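Side-chain contacts in heme utilization carrier protein (PDB 6U9J), which probably binds heme in the cytosol and carries it as part of bacterial heme uptake and use, with a likely link to anaerobic heme breakdown: residues G13-V18 with L27-N32; L74-H79 with N85-H90. All blocks are in the same frame, centred on the assembly; numbering follows the deposited sequence.

Two contacts stand in series along this chain and neither encloses the other. Starting from the N terminus, contact 1 closes a short loop of eight residues, mostly helical, and packs the start of helix 15-22 against helix 26-31 beside strands 103-111 and 114-122 of the six-stranded antiparallel sheet. The chain then runs through several elements of that sheet before contact 2 pairs strands 77-80 and 83-86 as a hairpin, two of the three strands of a separate antiparallel sheet, with 77-80 at its edge and 83-86 in its middle, near helix 44-51. The centres of contact 1 and contact 2 are about 29 Å apart, on opposite sides of the chain's centre. Their nearest atoms remain about 17 Å apart.

Contact 1 (G13-V18 with L27-N32); sequences GTLEVV and LEVVRN
Leu15 and Val18 of helix 15-22 pack on Val29 and Val30 of helix 26-31, a small apolar helix-to-helix contact in the N-terminal helical part of the chain, with no hydrogen bond between the two segments. In sequence order along 27-32, Val29 comes first and receives both partners. Its CB points at the other helix, and with CG1 anti to the backbone N (chi1 171°) the two methyls straddle the tip of Val18: CG1 of Val18 lies 3.9 Å from CG1 of Val29 and 4.0 Å from its CG2. The same Val29 CG1 also reaches the start of helix 15-22, 4.1 Å from the carbonyl O of Leu15 and 4.3 Å from Leu15 CD2. Leu7 of helix 3-7 touches Val29 as well, so three helices meet around this valine.

One residue on, Val30 offers a single methyl. Its side chain and that of Leu15 run at about a right angle, and they touch through Val30 CG2 and Leu15 CD1, 4.0 Å apart. Ile107, Leu120 and Phe122 of the large sheet also touch Val30, while Arg109 touches Leu15; the pair therefore sits where the helices rest on the sheet. All four residues are buried, and the packing is purely van der Waals.

At the end of the segment Asn32 turns back on its own helix: its ND2 donates to the carbonyl O of Glu28 at 2.7 Å, with an N-H...O angle of 148° and the donor 30° out of the carbonyl plane.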
loop_
_atom_site.group_PDB
_atom_site.type_symbol
_atom_site.label_atom_id
_atom_site.label_comp_id
_atom_site.label_asym_id
_atom_site.label_seq_id
_atom_site.Cartn_x
_atom_site.Cartn_y
_atom_site.Cartn_z
ATOM N N GLY A 13 7.139 -17.246 -13.805
ATOM C CA GLY A 13 7.192 -16.021 -13.016
ATOM C C GLY A 13 5.823 -15.562 -12.591
ATOM O O GLY A 13 4.936 -16.388 -12.323
ATOM N N THR A 14 5.634 -14.248 -12.526
ATOM C CA THR A 14 4.380 -13.682 -12.048
ATOM C C THR A 14 3.294 -13.768 -13.118
ATOM O O THR A 14 3.561 -13.938 -14.308
ATOM C CB THR A 14 4.572 -12.228 -11.629
ATOM O OG1 THR A 14 4.908 -11.446 -12.783
ATOM C CG2 THR A 14 5.675 -12.105 -10.578
ATOM N N LEU A 15 2.040 -13.636 -12.673
ATOM C CA LEU A 15 0.910 -13.686 -13.594
ATOM C C LEU A 15 0.710 -12.379 -14.356
ATOM O O LEU A 15 0.102 -12.391 -15.432
ATOM C CB LEU A 15 -0.373 -14.040 -12.835
ATOM C CG LEU A 15 -0.420 -15.410 -12.157
ATOM C CD1 LEU A 15 -1.758 -15.606 -11.473
ATOM C CD2 LEU A 15 -0.155 -16.518 -13.170
ATOM N N GLU A 16 1.200 -11.258 -13.828
ATOM C CA GLU A 16 1.117 -10.005 -14.572
ATOM C C GLU A 16 1.995 -10.047 -15.815
ATOM O O GLU A 16 1.618 -9.515 -16.867
ATOM C CB GLU A 16 1.514 -8.831 -13.677
ATOM C CG GLU A 16 0.484 -8.488 -12.610
ATOM C CD GLU A 16 0.655 -9.317 -11.343
ATOM O OE1 GLU A 16 -0.020 -9.011 -10.337
ATOM O OE2 GLU A 16 1.468 -10.269 -11.343
ATOM N N VAL A 17 3.166 -10.685 -15.713
ATOM C CA VAL A 17 4.024 -10.841 -16.882
ATOM C C VAL A 17 3.303 -11.637 -17.964
ATOM O O VAL A 17 3.416 -11.333 -19.159
ATOM C CB VAL A 17 5.359 -11.493 -16.474
ATOM C CG1 VAL A 17 6.096 -12.035 -17.687
ATOM C CG2 VAL A 17 6.233 -10.490 -15.720
ATOM N N VAL A 18 2.518 -12.642 -17.566
ATOM C CA VAL A 18 1.722 -13.394 -18.537
ATOM C C VAL A 18 0.697 -12.486 -19.202
ATOM O O VAL A 18 0.498 -12.532 -20.420
ATOM C CB VAL A 18 1.041 -14.600 -17.869
ATOM C CG1 VAL A 18 0.101 -15.273 -18.855
ATOM C CG2 VAL A 18 2.075 -15.581 -17.350
ATOM N N LEU A 27 -7.139 -10.452 -14.790
ATOM C CA LEU A 27 -8.318 -11.279 -14.535
ATOM C C LEU A 27 -8.477 -12.370 -15.589
ATOM O O LEU A 27 -8.767 -13.525 -15.258
ATOM C CB LEU A 27 -9.580 -10.417 -14.468
ATOM C CG LEU A 27 -10.878 -11.201 -14.232
ATOM C CD1 LEU A 27 -10.798 -12.043 -12.956
ATOM C CD2 LEU A 27 -12.059 -10.250 -14.171
ATOM N N GLU A 28 -8.308 -12.026 -16.866
ATOM C CA GLU A 28 -8.455 -13.046 -17.899
ATOM C C GLU A 28 -7.404 -14.142 -17.756
ATOM O O GLU A 28 -7.704 -15.318 -17.973
ATOM C CB GLU A 28 -8.395 -12.417 -19.291
ATOM C CG GLU A 28 -8.937 -13.340 -20.377
ATOM C CD GLU A 28 -10.430 -13.597 -20.226
ATOM O OE1 GLU A 28 -10.875 -14.729 -20.525
ATOM O OE2 GLU A 28 -11.156 -12.672 -19.801
ATOM N N VAL A 29 -6.179 -13.783 -17.365
ATOM C CA VAL A 29 -5.165 -14.801 -17.086
ATOM C C VAL A 29 -5.610 -15.689 -15.930
ATOM O O VAL A 29 -5.538 -16.920 -16.000
ATOM C CB VAL A 29 -3.810 -14.142 -16.787
ATOM C CG1 VAL A 29 -2.795 -15.185 -16.286
ATOM C CG2 VAL A 29 -3.296 -13.415 -18.016
ATOM N N VAL A 30 -6.083 -15.071 -14.846
ATOM C CA VAL A 30 -6.454 -15.849 -13.670
ATOM C C VAL A 30 -7.587 -16.816 -13.992
ATOM O O VAL A 30 -7.616 -17.945 -13.490
ATOM C CB VAL A 30 -6.810 -14.901 -12.508
ATOM C CG1 VAL A 30 -7.575 -15.645 -11.434
ATOM C CG2 VAL A 30 -5.524 -14.305 -11.932
ATOM N N ARG A 31 -8.546 -16.385 -14.818
ATOM C CA ARG A 31 -9.658 -17.256 -15.191
ATOM C C ARG A 31 -9.179 -18.516 -15.890
ATOM O O ARG A 31 -9.808 -19.571 -15.765
ATOM C CB ARG A 31 -10.623 -16.515 -16.111
ATOM C CG ARG A 31 -11.443 -15.447 -15.443
ATOM C CD ARG A 31 -12.498 -14.955 -16.415
ATOM N NE ARG A 31 -13.250 -13.826 -15.891
ATOM C CZ ARG A 31 -14.297 -13.936 -15.080
ATOM N NH1 ARG A 31 -14.920 -12.844 -14.665
ATOM N NH2 ARG A 31 -14.718 -15.133 -14.688
ATOM N N ASN A 32 -8.079 -18.423 -16.626
ATOM C CA ASN A 32 -7.576 -19.525 -17.431
ATOM C C ASN A 32 -6.539 -20.369 -16.707
ATOM O O ASN A 32 -5.986 -21.300 -17.304
ATOM C CB ASN A 32 -7.009 -18.980 -18.740
ATOM C CG ASN A 32 -8.095 -18.530 -19.685
ATOM O OD1 ASN A 32 -8.748 -19.352 -20.329
ATOM N ND2 ASN A 32 -8.308 -17.224 -19.767
#

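Contact 2 (L74-H79 with N85-H90); sequences LPSGFH and NLRGKH
Strands 77-80 and 83-86 form a beta hairpin, in which Phe78 and Asn85 are an antiparallel hydrogen-bonded pair: Asn85 N donates to Phe78 O at 2.8 Å, and Phe78 N returns a bond to Asn85 O. Gly77 and Leu86 form the neighbouring non-hydrogen-bonded pair. Beyond it, Arg87 N gives a nearly straight bond to Ser76 O (173°, 2.7 Å), and one water accepts from Ser76 N and donates to Arg87 O, carrying the link on between 74-79 and 85-90.

On the face bearing Phe78 and Asn85, the ring lies over the asparagine. With CG between the backbone N and carbonyl carbon (chi1 59°), Phe78 brings its ring across the strand, and Asn85 CB sits 3.8 Å from the centroid of the Phe78 ring, close to the ring normal, in a CH-pi contact. The extended Arg87 chain carries its guanidinium back to Ser76 and Phe78, where Phe78 CD1 lies over one face, the two planes 42° apart. There Arg87 NH2 donates to Ser76 OG at 2.9 Å, the oxygen near the guanidinium plane. On the face bearing Leu86, Pro75 CG meets Leu86 CD1 (3.9 Å), and Trp48 of helix 44-51 touches Leu86.

The hairpin thus combines main-chain bonds with an apolar patch beside Trp48, while the serine bond and the phenylalanine ring together probably limit how the arginine head can turn.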
loop_
_atom_site.group_PDB
_atom_site.type_symbol
_atom_site.label_atom_id
_atom_site.label_comp_id
_atom_site.label_asym_id
_atom_site.label_seq_id
_atom_site.Cartn_x
_atom_site.Cartn_y
_atom_site.Cartn_z
ATOM N N LEU A 74 -5.678 -10.066 9.595
ATOM C CA LEU A 74 -6.420 -9.116 8.780
ATOM C C LEU A 74 -7.385 -8.332 9.663
ATOM O O LEU A 74 -8.183 -8.940 10.385
ATOM C CB LEU A 74 -7.187 -9.852 7.677
ATOM C CG LEU A 74 -7.650 -8.978 6.513
ATOM C CD1 LEU A 74 -6.449 -8.501 5.704
ATOM C CD2 LEU A 74 -8.671 -9.694 5.630
ATOM N N PRO A 75 -7.342 -6.995 9.654
ATOM C CA PRO A 75 -8.280 -6.224 10.478
ATOM C C PRO A 75 -9.702 -6.334 9.954
ATOM O O PRO A 75 -9.934 -6.420 8.745
ATOM C CB PRO A 75 -7.756 -4.786 10.375
ATOM C CG PRO A 75 -6.940 -4.743 9.141
ATOM C CD PRO A 75 -6.409 -6.139 8.904
ATOM N N SER A 76 -10.656 -6.340 10.882
ATOM C CA SER A 76 -12.051 -6.212 10.510
ATOM C C SER A 76 -12.321 -4.801 9.989
ATOM O O SER A 76 -11.512 -3.879 10.149
ATOM C CB SER A 76 -12.952 -6.503 11.707
ATOM O OG SER A 76 -12.940 -5.420 12.623
ATOM N N GLY A 77 -13.476 -4.632 9.349
ATOM C CA GLY A 77 -13.823 -3.323 8.838
ATOM C C GLY A 77 -15.319 -3.102 8.813
ATOM O O GLY A 77 -16.111 -4.011 9.070
ATOM N N PHE A 78 -15.694 -1.870 8.484
ATOM C CA PHE A 78 -17.096 -1.487 8.376
ATOM C C PHE A 78 -17.278 -0.601 7.154
ATOM O O PHE A 78 -16.379 0.161 6.783
ATOM C CB PHE A 78 -17.584 -0.752 9.646
ATOM C CG PHE A 78 -16.807 0.500 9.965
ATOM C CD1 PHE A 78 -15.606 0.431 10.666
ATOM C CD2 PHE A 78 -17.271 1.742 9.555
ATOM C CE1 PHE A 78 -14.882 1.576 10.948
ATOM C CE2 PHE A 78 -16.558 2.908 9.842
ATOM C CZ PHE A 78 -15.369 2.826 10.546
ATOM N N HIS A 79 -18.457 -0.692 6.535
ATOM C CA HIS A 79 -18.778 0.112 5.364
ATOM C C HIS A 79 -19.387 1.446 5.791
ATOM O O HIS A 79 -20.260 1.481 6.662
ATOM C CB HIS A 79 -19.751 -0.628 4.445
ATOM C CG HIS A 79 -19.178 -1.871 3.830
ATOM N ND1 HIS A 79 -18.486 -1.858 2.643
ATOM C CD2 HIS A 79 -19.242 -3.164 4.221
ATOM C CE1 HIS A 79 -18.117 -3.095 2.338
ATOM N NE2 HIS A 79 -18.556 -3.903 3.284
ATOM N N ASN A 85 -13.851 0.606 5.789
ATOM C CA ASN A 85 -12.910 1.256 6.685
ATOM C C ASN A 85 -12.378 0.234 7.669
ATOM O O ASN A 85 -13.149 -0.383 8.406
ATOM C CB ASN A 85 -13.607 2.406 7.408
ATOM C CG ASN A 85 -14.196 3.387 6.445
ATOM O OD1 ASN A 85 -15.411 3.585 6.408
ATOM N ND2 ASN A 85 -13.347 4.011 5.645
ATOM N N LEU A 86 -11.063 0.039 7.662
ATOM C CA LEU A 86 -10.463 -0.975 8.506
ATOM C C LEU A 86 -10.359 -0.484 9.940
ATOM O O LEU A 86 -10.062 0.690 10.191
ATOM C CB LEU A 86 -9.075 -1.348 7.980
ATOM C CG LEU A 86 -9.065 -1.910 6.558
ATOM C CD1 LEU A 86 -7.652 -2.409 6.163
ATOM C CD2 LEU A 86 -10.088 -3.016 6.411
ATOM N N ARG A 87 -10.617 -1.391 10.887
ATOM C CA ARG A 87 -10.341 -1.136 12.301
ATOM C C ARG A 87 -8.960 -1.697 12.598
ATOM O O ARG A 87 -8.782 -2.793 13.119
ATOM C CB ARG A 87 -11.393 -1.774 13.204
ATOM C CG ARG A 87 -12.841 -1.583 12.812
ATOM C CD ARG A 87 -13.721 -2.233 13.884
ATOM N NE ARG A 87 -15.145 -2.003 13.664
ATOM C CZ ARG A 87 -15.911 -2.792 12.920
ATOM N NH1 ARG A 87 -17.198 -2.516 12.764
ATOM N NH2 ARG A 87 -15.379 -3.853 12.319
ATOM N N GLY A 88 -7.941 -0.908 12.223
ATOM C CA GLY A 88 -6.574 -1.359 12.349
ATOM C C GLY A 88 -6.185 -1.541 13.799
ATOM O O GLY A 88 -6.152 -0.566 14.565
ATOM N N LYS A 89 -5.882 -2.777 14.191
ATOM C CA LYS A 89 -5.542 -3.089 15.574
ATOM C C LYS A 89 -4.033 -3.112 15.795
ATOM O O LYS A 89 -3.500 -2.282 16.539
ATOM C CB LYS A 89 -6.174 -4.431 15.973
ATOM C CG LYS A 89 -6.745 -4.450 17.384
ATOM C CD LYS A 89 -7.123 -5.860 17.808
ATOM C CE LYS A 89 -5.907 -6.638 18.289
ATOM N NZ LYS A 89 -6.225 -8.071 18.552
ATOM N N HIS A 90 -3.329 -4.040 15.144
ATOM C CA HIS A 90 -1.910 -4.269 15.387
ATOM C C HIS A 90 -1.012 -3.612 14.342
ATOM O O HIS A 90 0.074 -4.122 14.058
ATOM C CB HIS A 90 -1.627 -5.771 15.456
HETATM O O HOH W 1 -9.776 -5.431 13.577
#